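Putative dihydrodipicolinate synthase family protein (PDB 3QFE) belongs to the dihydrodipicolinate synthase family of TIM-barrel proteins, although its own function is not established. Local coordinates at residues 247-257 / 302-313. Numbering follows the deposited sequence.
Sequences LHRKAALAESP and EVRKVMAEVAAI
Two helices that follow the (beta/alpha)8 barrel in the chain, 241-254 and 297-317, pack nearly antiparallel where Ala-254 and Val-310 meet, their segment axes 8.7 Å apart at an angle of 155°. The small Ala-254 lets the backbones come close: its CA lies 4.9 Å from CA of Met-307, and its methyl CB rests 3.7 Å from CG2 of Val-310. With that CG2 beside its own backbone N (CG1 takes the anti place, chi1 170°), Val-310 also touches the carbonyl oxygen of Lys-250.

One turn along, Ile-313 sends CD1 against the aliphatic part of Lys-250, 3.6 Å from its CD, the two side chains crossing at about a right angle. CG2 of the same isoleucine meets CD1 of Leu-247 at 3.8 Å. Glu-309 stretches out fully and lays its carboxylate across the lysine chain, OE1 3.5 Å from CE of Lys-250. The lysine bends at its last torsion (chi4 82°), and Lys-250 NZ stays 4.9 Å from Glu-309 OE1, so any attraction between the charges acts at a distance rather than through a salt bridge. A water links the two helices, donating to the main-chain O of Lys-250 and to Glu-309 OE2.

Past the helical turns of 247-254, Pro-257 turns its ring toward the partner helix. CD of the Pro-257 ring faces CG1 of Val-306 at 4.1 Å, while CG looks toward Val-303 and the Met-307 methyl. Met-307 runs extended past Ala-254, with both CG and CE near that residue's carbonyl oxygen. Helix 262-271 backs this end through Thr-264 and Ala-268, and Ile-232 of helix 226-237 lies against Leu-247 and Ala-251. The pairing thus joins a helix next to the barrel to the C-terminal helix, within the helical C-terminal extension characteristic of the dihydrodipicolinate synthase family.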
loop_
_atom_site.group_PDB
_atom_site.type_symbol
_atom_site.label_atom_id
_atom_site.label_comp_id
_atom_site.label_asym_id
_atom_site.label_seq_id
_atom_site.Cartn_x
_atom_site.Cartn_y
_atom_site.Cartn_z
ATOM N N LEU A 247 14.608 9.924 13.461
ATOM C CA LEU A 247 13.749 10.357 12.347
ATOM C C LEU A 247 12.399 9.604 12.351
ATOM O O LEU A 247 11.325 10.195 12.111
ATOM C CB LEU A 247 14.468 10.155 11.013
ATOM C CG LEU A 247 13.816 10.741 9.748
ATOM C CD1 LEU A 247 13.858 12.273 9.762
ATOM C CD2 LEU A 247 14.492 10.197 8.477
ATOM N N HIS A 248 12.471 8.303 12.637
ATOM C CA HIS A 248 11.284 7.472 12.787
ATOM C C HIS A 248 10.327 8.046 13.824
ATOM O O HIS A 248 9.122 8.112 13.603
ATOM C CB HIS A 248 11.670 6.031 13.121
ATOM C CG HIS A 248 10.511 5.090 13.151
ATOM N ND1 HIS A 248 10.562 3.873 13.793
ATOM C CD2 HIS A 248 9.260 5.194 12.643
ATOM C CE1 HIS A 248 9.398 3.259 13.664
ATOM N NE2 HIS A 248 8.589 4.041 12.974
ATOM N N ARG A 249 10.887 8.479 14.941
ATOM C CA ARG A 249 10.127 9.094 16.014
ATOM C C ARG A 249 9.319 10.296 15.508
ATOM O O ARG A 249 8.101 10.350 15.676
ATOM C CB ARG A 249 11.092 9.551 17.095
ATOM C CG ARG A 249 10.783 9.084 18.456
ATOM C CD ARG A 249 11.694 9.834 19.403
ATOM N NE ARG A 249 12.229 8.985 20.462
ATOM C CZ ARG A 249 13.497 8.577 20.537
ATOM N NH1 ARG A 249 14.389 8.926 19.601
ATOM N NH2 ARG A 249 13.879 7.823 21.566
ATOM N N LYS A 250 10.013 11.252 14.895
ATOM C CA LYS A 250 9.375 12.429 14.296
ATOM C C LYS A 250 8.261 12.074 13.321
ATOM O O LYS A 250 7.209 12.707 13.323
ATOM C CB LYS A 250 10.415 13.293 13.591
ATOM C CG LYS A 250 11.421 13.894 14.551
ATOM C CD LYS A 250 12.200 14.997 13.884
ATOM C CE LYS A 250 13.061 15.763 14.863
ATOM N NZ LYS A 250 14.338 15.048 15.126
ATOM N N ALA A 251 8.509 11.058 12.502
ATOM C CA ALA A 251 7.565 10.643 11.477
ATOM C C ALA A 251 6.355 9.954 12.100
ATOM O O ALA A 251 5.230 10.144 11.647
ATOM C CB ALA A 251 8.237 9.740 10.449
ATOM N N ALA A 252 6.580 9.165 13.145
ATOM C CA ALA A 252 5.477 8.483 13.821
ATOM C C ALA A 252 4.564 9.501 14.503
ATOM O O ALA A 252 3.343 9.356 14.488
ATOM C CB ALA A 252 6.004 7.464 14.814
ATOM N N LEU A 253 5.172 10.536 15.077
ATOM C CA LEU A 253 4.458 11.676 15.660
ATOM C C LEU A 253 3.555 12.352 14.636
ATOM O O LEU A 253 2.393 12.628 14.911
ATOM C CB LEU A 253 5.472 12.695 16.170
ATOM C CG LEU A 253 5.347 13.334 17.536
ATOM C CD1 LEU A 253 5.044 12.293 18.594
ATOM C CD2 LEU A 253 6.659 14.054 17.849
ATOM N N ALA A 254 4.099 12.599 13.448
ATOM C CA ALA A 254 3.387 13.287 12.387
ATOM C C ALA A 254 2.258 12.440 11.798
ATOM O O ALA A 254 1.287 12.978 11.284
ATOM C CB ALA A 254 4.351 13.713 11.306
ATOM N N GLU A 255 2.388 11.123 11.897
ATOM C CA GLU A 255 1.397 10.202 11.362
ATOM C C GLU A 255 0.061 10.145 12.136
ATOM O O GLU A 255 -0.936 9.643 11.610
ATOM C CB GLU A 255 1.994 8.801 11.201
ATOM C CG GLU A 255 1.260 7.978 10.142
ATOM C CD GLU A 255 1.885 6.627 9.871
ATOM O OE1 GLU A 255 2.930 6.311 10.487
ATOM O OE2 GLU A 255 1.321 5.888 9.022
ATOM N N SER A 256 0.053 10.648 13.371
ATOM C CA SER A 256 -1.161 10.767 14.220
ATOM C C SER A 256 -2.537 10.701 13.497
ATOM O O SER A 256 -3.237 9.688 13.616
ATOM C CB SER A 256 -1.052 12.009 15.121
ATOM O OG SER A 256 -2.273 12.294 15.788
ATOM N N PRO A 257 -2.909 11.759 12.719
ATOM C CA PRO A 257 -4.224 11.767 12.030
ATOM C C PRO A 257 -4.572 10.503 11.190
ATOM O O PRO A 257 -4.015 10.295 10.102
ATOM C CB PRO A 257 -4.144 13.021 11.142
ATOM C CG PRO A 257 -3.150 13.922 11.840
ATOM C CD PRO A 257 -2.117 12.964 12.369
ATOM N N GLU A 302 -5.363 20.728 12.093
ATOM C CA GLU A 302 -4.547 19.730 12.812
ATOM C C GLU A 302 -3.448 19.104 11.922
ATOM O O GLU A 302 -2.296 18.983 12.329
ATOM C CB GLU A 302 -5.453 18.637 13.404
ATOM C CG GLU A 302 -4.910 17.880 14.646
ATOM C CD GLU A 302 -5.780 16.650 15.023
ATOM O OE1 GLU A 302 -6.935 16.826 15.496
ATOM O OE2 GLU A 302 -5.313 15.500 14.848
ATOM N N VAL A 303 -3.819 18.721 10.707
ATOM C CA VAL A 303 -2.869 18.173 9.754
ATOM C C VAL A 303 -1.705 19.130 9.517
ATOM O O VAL A 303 -0.547 18.728 9.605
ATOM C CB VAL A 303 -3.562 17.805 8.440
ATOM C CG1 VAL A 303 -2.530 17.399 7.361
ATOM C CG2 VAL A 303 -4.546 16.672 8.692
ATOM N N ARG A 304 -2.019 20.396 9.259
ATOM C CA ARG A 304 -1.006 21.401 8.983
ATOM C C ARG A 304 -0.091 21.645 10.187
ATOM O O ARG A 304 1.119 21.794 10.023
ATOM C CB ARG A 304 -1.641 22.704 8.498
ATOM C CG ARG A 304 -2.599 22.516 7.324
ATOM C CD ARG A 304 -3.039 23.836 6.680
ATOM N NE ARG A 304 -3.899 24.632 7.566
ATOM C CZ ARG A 304 -5.233 24.701 7.491
ATOM N NH1 ARG A 304 -5.907 24.032 6.560
ATOM N NH2 ARG A 304 -5.902 25.453 8.355
ATOM N N LYS A 305 -0.655 21.664 11.394
ATOM C CA LYS A 305 0.151 21.903 12.594
ATOM C C LYS A 305 1.062 20.711 12.892
ATOM O O LYS A 305 2.279 20.869 13.032
ATOM C CB LYS A 305 -0.727 22.214 13.820
ATOM N N VAL A 306 0.464 19.526 12.949
ATOM C CA VAL A 306 1.137 18.318 13.393
ATOM C C VAL A 306 2.158 17.770 12.395
ATOM O O VAL A 306 3.063 17.036 12.779
ATOM C CB VAL A 306 0.086 17.233 13.756
ATOM C CG1 VAL A 306 0.613 15.800 13.541
ATOM C CG2 VAL A 306 -0.414 17.453 15.176
ATOM N N MET A 307 2.021 18.123 11.124
ATOM C CA MET A 307 2.929 17.612 10.099
ATOM C C MET A 307 4.002 18.619 9.637
ATOM O O MET A 307 4.866 18.266 8.833
ATOM C CB MET A 307 2.130 17.100 8.904
ATOM C CG MET A 307 1.274 15.902 9.182
ATOM S SD MET A 307 0.574 15.241 7.648
ATOM C CE MET A 307 -0.506 13.976 8.304
ATOM N N ALA A 308 3.948 19.851 10.152
ATOM C CA ALA A 308 4.832 20.947 9.720
ATOM C C ALA A 308 6.318 20.650 9.854
ATOM O O ALA A 308 7.121 21.052 8.974
ATOM C CB ALA A 308 4.505 22.242 10.454
ATOM N N GLU A 309 6.682 19.957 10.938
ATOM C CA GLU A 309 8.086 19.641 11.205
ATOM C C GLU A 309 8.631 18.631 10.191
ATOM O O GLU A 309 9.711 18.819 9.649
ATOM C CB GLU A 309 8.314 19.138 12.637
ATOM C CG GLU A 309 9.777 18.765 12.908
ATOM C CD GLU A 309 10.053 18.255 14.337
ATOM O OE1 GLU A 309 11.066 18.677 14.931
ATOM O OE2 GLU A 309 9.277 17.421 14.860
ATOM N N VAL A 310 7.882 17.556 9.961
ATOM C CA VAL A 310 8.273 16.538 8.985
ATOM C C VAL A 310 8.237 17.096 7.546
ATOM O O VAL A 310 9.060 16.719 6.726
ATOM C CB VAL A 310 7.428 15.255 9.163
ATOM C CG1 VAL A 310 7.642 14.281 8.016
ATOM C CG2 VAL A 310 7.804 14.586 10.480
ATOM N N ALA A 311 7.320 18.016 7.263
ATOM C CA ALA A 311 7.332 18.747 5.994
ATOM C C ALA A 311 8.665 19.457 5.771
ATOM O O ALA A 311 9.216 19.400 4.667
ATOM C CB ALA A 311 6.174 19.749 5.904
ATOM N N ALA A 312 9.189 20.101 6.809
ATOM C CA ALA A 312 10.474 20.800 6.690
ATOM C C ALA A 312 11.618 19.823 6.453
ATOM O O ALA A 312 12.552 20.112 5.705
ATOM C CB ALA A 312 10.752 21.677 7.914
ATOM N N ILE A 313 11.518 18.653 7.076
ATOM C CA ILE A 313 12.497 17.582 6.862
ATOM C C ILE A 313 12.429 17.062 5.422
ATOM O O ILE A 313 13.471 16.844 4.788
ATOM C CB ILE A 313 12.309 16.434 7.875
ATOM C CG1 ILE A 313 12.804 16.871 9.280
ATOM C CG2 ILE A 313 13.003 15.145 7.394
ATOM C CD1 ILE A 313 12.388 15.905 10.377
HETATM O O HOH W 1 6.965 15.427 13.947
#